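Local coordinates for protein cellulase IBT99 (Metagenomes, PDB 6WBT) that probably hydrolyses 6-phospho-alpha-glucosides in an active site that holds NAD, a manganese ion and glucose 6-phosphate, at residues Ile144-Asn149 / Ile167-Asp172; Val154-Tyr159 / Asp355-Glu360; Thr123-Val128 / Tyr159-Lys164. One frame throughout, in Å; residues are numbered along the deposited sequence.

Contact 1 (Ile144-Asn149 / Ile167-Asp172); sequences IVNYSN and IINICD. With MN (manganese (II) ion), chain E; NAD (nicotinamide-adenine-dinucleotide), chain G; G6P (6-O-phosphono-alpha-D-glucopyranose), chain F.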
loop_
_atom_site.group_PDB
_atom_site.type_symbol
_atom_site.label_atom_id
_atom_site.label_comp_id
_atom_site.label_asym_id
_atom_site.label_seq_id
_atom_site.Cartn_x
_atom_site.Cartn_y
_atom_site.Cartn_z
ATOM N N ILE A 144 26.113 -10.238 -14.892
ATOM C CA ILE A 144 26.833 -10.736 -13.727
ATOM C C ILE A 144 25.904 -11.702 -13.004
ATOM O O ILE A 144 25.026 -11.285 -12.240
ATOM C CB ILE A 144 27.284 -9.604 -12.797
ATOM C CG1 ILE A 144 28.165 -8.616 -13.554
ATOM C CG2 ILE A 144 28.028 -10.181 -11.600
ATOM C CD1 ILE A 144 28.629 -7.466 -12.703
ATOM N N VAL A 145 26.097 -12.995 -13.237
ATOM C CA VAL A 145 25.338 -14.001 -12.515
ATOM C C VAL A 145 26.008 -14.215 -11.162
ATOM O O VAL A 145 26.896 -15.068 -11.017
ATOM C CB VAL A 145 25.228 -15.309 -13.328
ATOM C CG1 VAL A 145 24.476 -16.355 -12.529
ATOM C CG2 VAL A 145 24.521 -15.039 -14.653
ATOM N N ASN A 146 25.603 -13.422 -10.174
ATOM C CA ASN A 146 26.239 -13.443 -8.864
ATOM C C ASN A 146 25.622 -14.536 -8.003
ATOM O O ASN A 146 24.400 -14.586 -7.831
ATOM C CB ASN A 146 26.101 -12.080 -8.195
ATOM C CG ASN A 146 26.632 -12.070 -6.776
ATOM O OD1 ASN A 146 27.581 -12.783 -6.446
ATOM N ND2 ASN A 146 26.015 -11.263 -5.922
ATOM N N TYR A 147 26.468 -15.413 -7.472
ATOM C CA TYR A 147 26.036 -16.405 -6.498
ATOM C C TYR A 147 26.951 -16.404 -5.281
ATOM O O TYR A 147 27.043 -17.413 -4.578
ATOM C CB TYR A 147 25.965 -17.800 -7.126
ATOM C CG TYR A 147 27.238 -18.254 -7.800
ATOM C CD1 TYR A 147 27.502 -17.925 -9.124
ATOM C CD2 TYR A 147 28.170 -19.025 -7.119
ATOM C CE1 TYR A 147 28.661 -18.341 -9.746
ATOM C CE2 TYR A 147 29.331 -19.448 -7.733
ATOM C CZ TYR A 147 29.571 -19.103 -9.046
ATOM O OH TYR A 147 30.729 -19.524 -9.655
ATOM N N SER A 148 27.634 -15.292 -5.028
ATOM C CA SER A 148 28.472 -15.167 -3.849
ATOM C C SER A 148 27.632 -14.766 -2.644
ATOM O O SER A 148 26.643 -14.036 -2.759
ATOM C CB SER A 148 29.584 -14.142 -4.082
ATOM O OG SER A 148 29.055 -12.883 -4.459
ATOM N N ASN A 149 28.035 -15.253 -1.483
ATOM C CA ASN A 149 27.306 -15.065 -0.242
ATOM C C ASN A 149 27.895 -13.919 0.569
ATOM O O ASN A 149 29.065 -13.559 0.403
ATOM C CB ASN A 149 27.334 -16.355 0.583
ATOM C CG ASN A 149 26.237 -17.324 0.189
ATOM O OD1 ASN A 149 25.188 -16.920 -0.316
ATOM N ND2 ASN A 149 26.468 -18.609 0.427
ATOM N N ILE A 167 22.747 -7.430 -13.199
ATOM C CA ILE A 167 23.184 -8.467 -12.277
ATOM C C ILE A 167 21.981 -9.310 -11.876
ATOM O O ILE A 167 20.854 -8.815 -11.779
ATOM C CB ILE A 167 23.879 -7.860 -11.034
ATOM C CG1 ILE A 167 24.440 -8.955 -10.121
ATOM C CG2 ILE A 167 22.925 -6.952 -10.269
ATOM C CD1 ILE A 167 25.117 -8.423 -8.877
ATOM N N ILE A 168 22.225 -10.602 -11.662
ATOM C CA ILE A 168 21.206 -11.532 -11.192
ATOM C C ILE A 168 21.806 -12.357 -10.061
ATOM O O ILE A 168 22.780 -13.091 -10.269
ATOM C CB ILE A 168 20.681 -12.440 -12.318
ATOM C CG1 ILE A 168 19.918 -13.633 -11.735
ATOM C CG2 ILE A 168 21.814 -12.889 -13.235
ATOM C CD1 ILE A 168 19.327 -14.550 -12.780
ATOM N N ASN A 169 21.234 -12.231 -8.868
ATOM C CA ASN A 169 21.707 -12.935 -7.685
ATOM C C ASN A 169 20.902 -14.213 -7.497
ATOM O O ASN A 169 19.667 -14.174 -7.465
ATOM C CB ASN A 169 21.596 -12.045 -6.447
ATOM C CG ASN A 169 22.267 -10.697 -6.637
ATOM O OD1 ASN A 169 23.465 -10.548 -6.399
ATOM N ND2 ASN A 169 21.493 -9.707 -7.068
ATOM N N ILE A 170 21.601 -15.340 -7.368
ATOM C CA ILE A 170 20.978 -16.650 -7.269
ATOM C C ILE A 170 21.556 -17.387 -6.064
ATOM O O ILE A 170 22.446 -16.894 -5.373
ATOM C CB ILE A 170 21.160 -17.480 -8.557
ATOM C CG1 ILE A 170 22.647 -17.660 -8.868
ATOM C CG2 ILE A 170 20.438 -16.825 -9.724
ATOM C CD1 ILE A 170 22.918 -18.550 -10.061
ATOM N N CYS A 171 21.033 -18.588 -5.825
ATOM C CA CYS A 171 21.468 -19.427 -4.718
ATOM C C CYS A 171 21.126 -20.873 -5.044
ATOM O O CYS A 171 20.102 -21.152 -5.673
ATOM C CB CYS A 171 20.804 -19.007 -3.402
ATOM S SG CYS A 171 21.143 -20.100 -2.005
ATOM N N ASP A 172 21.990 -21.788 -4.609
ATOM C CA ASP A 172 21.819 -23.207 -4.894
ATOM C C ASP A 172 21.249 -23.995 -3.720
ATOM O O ASP A 172 21.030 -25.202 -3.854
ATOM C CB ASP A 172 23.153 -23.827 -5.329
ATOM C CG ASP A 172 24.110 -24.034 -4.171
ATOM O OD1 ASP A 172 24.109 -23.208 -3.237
ATOM O OD2 ASP A 172 24.866 -25.028 -4.192
HETATM MN MN MN E . 23.111 -19.725 -0.641
HETATM P PA NAD G . 37.372 -19.568 -1.280
HETATM O O1A NAD G . 37.768 -18.770 -0.083
HETATM O O2A NAD G . 37.913 -20.953 -1.410
HETATM O O5B NAD G . 37.724 -18.728 -2.603
HETATM C C5B NAD G . 37.195 -17.382 -2.757
HETATM C C4B NAD G . 38.042 -16.625 -3.750
HETATM O O4B NAD G . 37.558 -15.260 -3.867
HETATM C C3B NAD G . 39.537 -16.504 -3.410
HETATM O O3B NAD G . 40.315 -16.857 -4.547
HETATM C C2B NAD G . 39.699 -15.013 -3.095
HETATM O O2B NAD G . 41.011 -14.524 -3.275
HETATM C C1B NAD G . 38.676 -14.426 -4.056
HETATM N N9A NAD G . 38.305 -13.046 -3.767
HETATM C C8A NAD G . 38.169 -12.474 -2.527
HETATM N N7A NAD G . 37.834 -11.208 -2.569
HETATM C C5A NAD G . 37.753 -10.920 -3.923
HETATM C C6A NAD G . 37.442 -9.737 -4.621
HETATM N N6A NAD G . 37.147 -8.585 -4.026
HETATM N N1A NAD G . 37.453 -9.788 -5.974
HETATM C C2A NAD G . 37.753 -10.951 -6.566
HETATM N N3A NAD G . 38.059 -12.122 -6.015
HETATM C C4A NAD G . 38.044 -12.044 -4.674
HETATM O O3 NAD G . 35.772 -19.638 -1.351
HETATM P PN NAD G . 34.754 -20.836 -1.669
HETATM O O1N NAD G . 35.150 -21.479 -2.957
HETATM O O2N NAD G . 34.621 -21.695 -0.455
HETATM O O5D NAD G . 33.399 -20.009 -1.884
HETATM C C5D NAD G . 33.411 -18.934 -2.856
HETATM C C4D NAD G . 32.147 -18.124 -2.717
HETATM O O4D NAD G . 31.029 -18.907 -3.193
HETATM C C3D NAD G . 31.768 -17.718 -1.285
HETATM O O3D NAD G . 31.368 -16.355 -1.264
HETATM C C2D NAD G . 30.583 -18.650 -1.015
HETATM O O2D NAD G . 29.738 -18.242 0.049
HETATM C C1D NAD G . 29.903 -18.628 -2.378
HETATM N N1N NAD G . 28.908 -19.725 -2.537
HETATM C C2N NAD G . 27.569 -19.437 -2.511
HETATM C C3N NAD G . 26.627 -20.447 -2.630
HETATM C C7N NAD G . 25.171 -20.056 -2.650
HETATM O O7N NAD G . 24.340 -20.794 -2.129
HETATM N N7N NAD G . 24.844 -18.931 -3.272
HETATM C C4N NAD G . 27.059 -21.765 -2.744
HETATM C C5N NAD G . 28.409 -22.036 -2.805
HETATM C C6N NAD G . 29.316 -21.004 -2.703
HETATM C C1 G6P F . 24.844 -24.279 0.081
HETATM C C2 G6P F . 24.515 -22.873 0.575
HETATM C C3 G6P F . 25.775 -22.026 0.700
HETATM C C4 G6P F . 26.835 -22.764 1.507
HETATM C C5 G6P F . 27.067 -24.139 0.893
HETATM C C6 G6P F . 28.154 -24.929 1.616
HETATM O O1 G6P F . 25.333 -24.211 -1.262
HETATM O O2 G6P F . 23.608 -22.245 -0.338
HETATM O O3 G6P F . 25.458 -20.785 1.338
HETATM O O4 G6P F . 28.057 -22.018 1.505
HETATM O O5 G6P F . 25.841 -24.870 0.916
HETATM O O6 G6P F . 28.787 -24.132 2.615
HETATM P P G6P F . 30.171 -24.627 3.271
HETATM O O1P G6P F . 30.034 -24.277 4.732
HETATM O O2P G6P F . 31.234 -23.856 2.527
HETATM O O3P G6P F . 30.185 -26.112 2.991
#
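Ile144, Val145 and Asn146 pair in parallel with Ile167, Ile168 and Asn169, and three backbone bonds join the strands: Ile168 N to Ile144 O, Asn146 N to Ile168 O and Ile170 N to Asn146 O. On one face of the sheet, Asn146 ND2 donates to Asn169 OD1 at 2.7 Å, in the plane of the accepting carbonyl, although the two amides are turned 79° from each other. The CG of Asn146 is anti to its backbone N (chi1 175°); its OD1 accepts from Ser148 N at 2.9 Å, above the carbonyl plane, closing an Asx turn as the strand ends. Ile167 CD1 packs on Asn146 CB at 3.8 Å. On the opposite face, Val145 CG2 lies beside Ile168 CG2 (3.7 Å), while Val145 CG1 meets Ile170 CD1, where both side chains also touch helix 321-334. Beyond the strands, Cys171 SG binds manganese at 2.4 Å, together with His201, NAD O7N and G6P O2. Tyr147 O accepts from NAD N7N at 3.0 Å, and Asp172 OD1 accepts from G6P O1. Strands 143-146 and 167-170, linked through helix 151-161, form a beta-alpha-beta crossover of the Rossmann-type domain, with the family 4 active site at their C-terminal ends.

Contact 2 (Val154-Tyr159 / Asp355-Glu360); sequences VAKATY and DDATVE
Asp356 makes the first approach to the helix, its CA lying at the edge of the Tyr159 ring, near the ring plane and 4.5 Å from CE2. Its carbonyl O takes a weak hydrogen bond from Lys156 NZ at 3.4 Å. The carboxylate is engaged elsewhere, OD2 forming a salt bridge with Arg380 of a neighbouring subunit; Asp356 OD2 remains 5.8 Å from Lys156 NZ. At Ala357 the CA passes 3.5 Å from the same NZ, while the methyl turns away from the helix and touches Asp390 of helix 380-402. Asp390 is the salt-bridge partner of Lys156, whose chain is bent at chi3 (-120°) and chi4 (65°), the last torsion setting NZ beside the 356-358 backbone. Strand 358-366 then begins. It belongs to the part of the large mixed sheet that continues antiparallel past the Rossmann strands, so helix 151-161, the connection of a beta-alpha-beta unit, here packs on a strand of the family 4 C-terminal domain. The CB of Thr358 is directed at the helix, and its side chain crosses that of Lys156. Its OG1 receives a second weak bond from Lys156 NZ, at 3.4 Å, and also lies near Lys156 CB. The methyl CG2 of Thr358 rests on the helix backbone, 3.6 Å from Lys156 CA and 3.8 Å from Ala155 C. Beside it, Ala155 CB and Thr358 both touch Ile343 of strand 338-345.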
loop_
_atom_site.group_PDB
_atom_site.type_symbol
_atom_site.label_atom_id
_atom_site.label_comp_id
_atom_site.label_asym_id
_atom_site.label_seq_id
_atom_site.Cartn_x
_atom_site.Cartn_y
_atom_site.Cartn_z
ATOM N N VAL A 154 24.060 -8.797 -0.035
ATOM C CA VAL A 154 24.718 -8.164 -1.173
ATOM C C VAL A 154 23.704 -7.757 -2.235
ATOM O O VAL A 154 23.893 -6.750 -2.927
ATOM C CB VAL A 154 25.810 -9.087 -1.752
ATOM C CG1 VAL A 154 26.820 -9.455 -0.674
ATOM C CG2 VAL A 154 25.200 -10.335 -2.373
ATOM N N ALA A 155 22.611 -8.511 -2.379
ATOM C CA ALA A 155 21.603 -8.156 -3.373
ATOM C C ALA A 155 20.838 -6.907 -2.960
ATOM O O ALA A 155 20.559 -6.038 -3.794
ATOM C CB ALA A 155 20.643 -9.324 -3.596
ATOM N N LYS A 156 20.492 -6.799 -1.675
ATOM C CA LYS A 156 19.825 -5.598 -1.190
ATOM C C LYS A 156 20.751 -4.390 -1.233
ATOM O O LYS A 156 20.287 -3.262 -1.437
ATOM C CB LYS A 156 19.307 -5.823 0.232
ATOM C CG LYS A 156 18.404 -4.717 0.750
ATOM C CD LYS A 156 18.019 -4.953 2.201
ATOM C CE LYS A 156 16.513 -5.069 2.362
ATOM N NZ LYS A 156 15.967 -6.264 1.661
ATOM N N ALA A 157 22.055 -4.602 -1.050
ATOM C CA ALA A 157 23.000 -3.493 -1.095
ATOM C C ALA A 157 23.284 -3.065 -2.529
ATOM O O ALA A 157 23.271 -1.870 -2.842
ATOM C CB ALA A 157 24.296 -3.878 -0.378
ATOM N N THR A 158 23.537 -4.031 -3.418
ATOM C CA THR A 158 23.822 -3.694 -4.809
ATOM C C THR A 158 22.612 -3.080 -5.503
ATOM O O THR A 158 22.774 -2.235 -6.390
ATOM C CB THR A 158 24.296 -4.933 -5.573
ATOM O OG1 THR A 158 23.389 -6.018 -5.341
ATOM C CG2 THR A 158 25.698 -5.334 -5.128
ATOM N N TYR A 159 21.397 -3.484 -5.117
ATOM C CA TYR A 159 20.208 -2.906 -5.737
ATOM C C TYR A 159 19.984 -1.468 -5.292
ATOM O O TYR A 159 19.475 -0.653 -6.068
ATOM C CB TYR A 159 18.973 -3.749 -5.420
ATOM C CG TYR A 159 17.679 -3.093 -5.847
ATOM C CD1 TYR A 159 17.428 -2.818 -7.184
ATOM C CD2 TYR A 159 16.710 -2.745 -4.913
ATOM C CE1 TYR A 159 16.250 -2.215 -7.581
ATOM C CE2 TYR A 159 15.527 -2.144 -5.301
ATOM C CZ TYR A 159 15.302 -1.882 -6.638
ATOM O OH TYR A 159 14.128 -1.284 -7.033
ATOM N N ASP A 355 8.958 -2.419 -0.791
ATOM C CA ASP A 355 9.385 -2.465 -2.186
ATOM C C ASP A 355 10.850 -2.871 -2.307
ATOM O O ASP A 355 11.204 -3.685 -3.168
ATOM C CB ASP A 355 9.148 -1.110 -2.854
ATOM C CG ASP A 355 7.764 -0.557 -2.576
ATOM O OD1 ASP A 355 7.022 -1.172 -1.781
ATOM O OD2 ASP A 355 7.416 0.495 -3.154
ATOM N N ASP A 356 11.713 -2.322 -1.453
ATOM C CA ASP A 356 13.146 -2.577 -1.523
ATOM C C ASP A 356 13.555 -3.887 -0.863
ATOM O O ASP A 356 14.752 -4.100 -0.631
ATOM C CB ASP A 356 13.919 -1.415 -0.891
ATOM C CG ASP A 356 13.579 -1.215 0.572
ATOM O OD1 ASP A 356 12.453 -1.570 0.978
ATOM O OD2 ASP A 356 14.440 -0.700 1.316
ATOM N N ALA A 357 12.604 -4.763 -0.556
ATOM C CA ALA A 357 12.923 -6.071 -0.001
ATOM C C ALA A 357 13.356 -7.005 -1.123
ATOM O O ALA A 357 12.618 -7.203 -2.094
ATOM C CB ALA A 357 11.722 -6.646 0.744
ATOM N N THR A 358 14.551 -7.578 -0.994
ATOM C CA THR A 358 15.083 -8.490 -2.005
ATOM C C THR A 358 14.594 -9.894 -1.681
ATOM O O THR A 358 15.214 -10.635 -0.918
ATOM C CB THR A 358 16.603 -8.417 -2.058
ATOM O OG1 THR A 358 17.132 -8.370 -0.727
ATOM C CG2 THR A 358 17.044 -7.183 -2.826
ATOM N N VAL A 359 13.467 -10.262 -2.274
ATOM C CA VAL A 359 12.835 -11.553 -2.033
ATOM C C VAL A 359 13.377 -12.574 -3.020
ATOM O O VAL A 359 13.845 -12.236 -4.113
ATOM C CB VAL A 359 11.300 -11.439 -2.127
ATOM C CG1 VAL A 359 10.767 -10.559 -1.009
ATOM C CG2 VAL A 359 10.897 -10.886 -3.485
ATOM N N GLU A 360 13.311 -13.844 -2.627
ATOM C CA GLU A 360 13.762 -14.968 -3.443
ATOM C C GLU A 360 12.522 -15.710 -3.933
ATOM O O GLU A 360 11.912 -16.480 -3.186
ATOM C CB GLU A 360 14.691 -15.877 -2.640
ATOM C CG GLU A 360 15.207 -17.086 -3.402
ATOM C CD GLU A 360 16.327 -17.799 -2.666
ATOM O OE1 GLU A 360 17.484 -17.333 -2.743
ATOM O OE2 GLU A 360 16.051 -18.820 -2.003
#

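Contact 3 (Thr123-Val128 / Tyr159-Lys164); sequences TIYPMV and YKLRPK
Leu161 and Val128 meet at the centre of the contact between helix 114-136 and the C-terminal end of helix 151-161, the side chains crossing at about a right angle with Leu161 CD1 3.8 Å from Val128 CG2. CD1 is the bump that reaches the other helix. The hollow that receives Leu161 CD1 is lined by Val128 CG2 and, more loosely, by Ile124 CG2 and Tyr125 CE1, each 4.5 Å from it, so that residues one turn apart and a neighbouring ring border a single methyl. Tyr125 meets this methyl obliquely, and its OH is hydrogen-bonded to Ala400 O on helix 380-402. That helix also supplies Ile401, which packs on Leu161. Val128 has a second use for its forked side chain. Its CG1, anti to the backbone N (chi1 174°), sits over the centre of the Arg162 guanidinium, 3.5 Å from CZ and 3.6 Å from NH1. Arg162 is the first residue to leave helical conformation after helix 151-161, and its chain bends at chi2 (63°), placing CD 3.9 Å from Val128 CG1. The guanidinium thus lies as a flat lid against one branch of the valine, while Leu161 packs on the other. No hydrogen bond joins the two segments. The methyl uses a guanidinium face, leaving the N-H groups to point outward in the plane, and NH2 forms a salt bridge with Asp132 farther along helix 114-136; apolar contact and charge pairing therefore coexist on the same side chain.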
loop_
_atom_site.group_PDB
_atom_site.type_symbol
_atom_site.label_atom_id
_atom_site.label_comp_id
_atom_site.label_asym_id
_atom_site.label_seq_id
_atom_site.Cartn_x
_atom_site.Cartn_y
_atom_site.Cartn_z
ATOM N N THR A 123 31.516 -7.807 1.972
ATOM C CA THR A 123 31.253 -8.082 0.567
ATOM C C THR A 123 30.512 -6.955 -0.145
ATOM O O THR A 123 30.482 -6.945 -1.379
ATOM C CB THR A 123 30.445 -9.383 0.431
ATOM O OG1 THR A 123 30.892 -10.327 1.413
ATOM C CG2 THR A 123 30.621 -9.997 -0.954
ATOM N N ILE A 124 29.935 -6.003 0.594
ATOM C CA ILE A 124 29.088 -4.980 -0.023
ATOM C C ILE A 124 29.882 -4.161 -1.036
ATOM O O ILE A 124 29.591 -4.174 -2.237
ATOM C CB ILE A 124 28.454 -4.082 1.053
ATOM C CG1 ILE A 124 27.450 -4.878 1.889
ATOM C CG2 ILE A 124 27.778 -2.876 0.415
ATOM C CD1 ILE A 124 26.762 -4.065 2.963
ATOM N N TYR A 125 30.896 -3.438 -0.566
ATOM C CA TYR A 125 31.645 -2.536 -1.436
ATOM C C TYR A 125 32.518 -3.270 -2.454
ATOM O O TYR A 125 32.613 -2.813 -3.601
ATOM C CB TYR A 125 32.490 -1.571 -0.601
ATOM C CG TYR A 125 31.684 -0.440 -0.005
ATOM C CD1 TYR A 125 31.089 0.515 -0.820
ATOM C CD2 TYR A 125 31.515 -0.325 1.368
ATOM C CE1 TYR A 125 30.347 1.550 -0.286
ATOM C CE2 TYR A 125 30.775 0.709 1.913
ATOM C CZ TYR A 125 30.194 1.644 1.081
ATOM O OH TYR A 125 29.457 2.675 1.616
ATOM N N PRO A 126 33.183 -4.379 -2.102
ATOM C CA PRO A 126 33.878 -5.150 -3.149
ATOM C C PRO A 126 32.963 -5.622 -4.265
ATOM O O PRO A 126 33.404 -5.708 -5.418
ATOM C CB PRO A 126 34.479 -6.326 -2.370
ATOM C CG PRO A 126 34.726 -5.769 -1.026
ATOM C CD PRO A 126 33.565 -4.849 -0.756
HETATM N N MSE A 127 31.705 -5.930 -3.964
HETATM C CA MSE A 127 30.742 -6.297 -4.997
HETATM C C MSE A 127 30.376 -5.088 -5.849
HETATM O O MSE A 127 30.200 -5.202 -7.061
HETATM C CB MSE A 127 29.483 -6.905 -4.379
HETATM C CG MSE A 127 29.564 -8.404 -4.147
HETATM SE SE MSE A 127 29.796 -9.389 -5.814
HETATM C CE MSE A 127 28.279 -8.660 -6.802
ATOM N N VAL A 128 30.261 -3.925 -5.201
ATOM C CA VAL A 128 29.968 -2.695 -5.931
ATOM C C VAL A 128 31.115 -2.354 -6.875
ATOM O O VAL A 128 30.896 -1.890 -8.002
ATOM C CB VAL A 128 29.676 -1.546 -4.946
ATOM C CG1 VAL A 128 29.519 -0.228 -5.687
ATOM C CG2 VAL A 128 28.421 -1.850 -4.139
ATOM N N TYR A 159 21.397 -3.484 -5.117
ATOM C CA TYR A 159 20.208 -2.906 -5.737
ATOM C C TYR A 159 19.984 -1.468 -5.292
ATOM O O TYR A 159 19.475 -0.653 -6.068
ATOM C CB TYR A 159 18.973 -3.749 -5.420
ATOM C CG TYR A 159 17.679 -3.093 -5.847
ATOM C CD1 TYR A 159 17.428 -2.818 -7.184
ATOM C CD2 TYR A 159 16.710 -2.745 -4.913
ATOM C CE1 TYR A 159 16.250 -2.215 -7.581
ATOM C CE2 TYR A 159 15.527 -2.144 -5.301
ATOM C CZ TYR A 159 15.302 -1.882 -6.638
ATOM O OH TYR A 159 14.128 -1.284 -7.033
ATOM N N LYS A 160 20.351 -1.139 -4.052
ATOM C CA LYS A 160 20.212 0.232 -3.576
ATOM C C LYS A 160 21.294 1.141 -4.143
ATOM O O LYS A 160 21.017 2.296 -4.486
ATOM C CB LYS A 160 20.243 0.272 -2.047
ATOM C CG LYS A 160 20.047 1.665 -1.473
ATOM C CD LYS A 160 19.605 1.611 -0.019
ATOM C CE LYS A 160 19.278 3.004 0.501
ATOM N NZ LYS A 160 18.669 2.987 1.861
ATOM N N LEU A 161 22.530 0.650 -4.238
ATOM C CA LEU A 161 23.615 1.514 -4.692
ATOM C C LEU A 161 23.686 1.560 -6.214
ATOM O O LEU A 161 23.825 2.636 -6.805
ATOM C CB LEU A 161 24.939 1.046 -4.089
ATOM C CG LEU A 161 25.108 1.277 -2.586
ATOM C CD1 LEU A 161 26.361 0.592 -2.073
ATOM C CD2 LEU A 161 25.144 2.768 -2.266
ATOM N N ARG A 162 23.576 0.399 -6.864
ATOM C CA ARG A 162 23.651 0.269 -8.317
ATOM C C ARG A 162 22.357 -0.378 -8.799
ATOM O O ARG A 162 22.329 -1.578 -9.111
ATOM C CB ARG A 162 24.871 -0.548 -8.740
ATOM C CG ARG A 162 26.089 0.284 -9.115
ATOM C CD ARG A 162 26.611 1.096 -7.943
ATOM N NE ARG A 162 27.866 1.768 -8.266
ATOM C CZ ARG A 162 28.476 2.634 -7.463
ATOM N NH1 ARG A 162 27.941 2.937 -6.289
ATOM N NH2 ARG A 162 29.617 3.200 -7.833
ATOM N N PRO A 163 21.261 0.385 -8.866
ATOM C CA PRO A 163 19.986 -0.214 -9.287
ATOM C C PRO A 163 19.956 -0.595 -10.757
ATOM O O PRO A 163 19.199 -1.498 -11.134
ATOM C CB PRO A 163 18.959 0.884 -8.970
ATOM C CG PRO A 163 19.675 1.865 -8.075
ATOM C CD PRO A 163 21.107 1.799 -8.491
ATOM N N LYS A 164 20.750 0.065 -11.597
ATOM C CA LYS A 164 20.767 -0.199 -13.029
ATOM C C LYS A 164 21.719 -1.322 -13.420
ATOM O O LYS A 164 21.881 -1.587 -14.617
ATOM C CB LYS A 164 21.147 1.075 -13.794
ATOM C CG LYS A 164 20.214 2.252 -13.558
ATOM C CD LYS A 164 18.840 2.008 -14.158
ATOM C CE LYS A 164 17.979 3.257 -14.075
ATOM N NZ LYS A 164 18.611 4.408 -14.780
#

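How the contacts relate
Helix 151-161 connects the three contacts: it joins the two strands of contact 1 and packs on a C-terminal strand in contact 2 and on helix 114-136 in contact 3. Contacts 2 and 3 share Tyr159, have centres about 10 Å apart, and meet where Ala157 CB touches Ile124 CG2 at 3.7 Å. The helix rests on contact 1 through Ala155 CB, 3.6 Å from Asn169 ND2. From contact 3, the CE of Met127, a selenomethionine, approaches Asn146 ND2 to 3.6 Å. Of the three, contact 1 is the one that reaches the manganese ion and the sugar phosphate; the Ala155 side chain of contact 2 is about 11 Å from the metal, whereas Pro126 of contact 3 touches NAD.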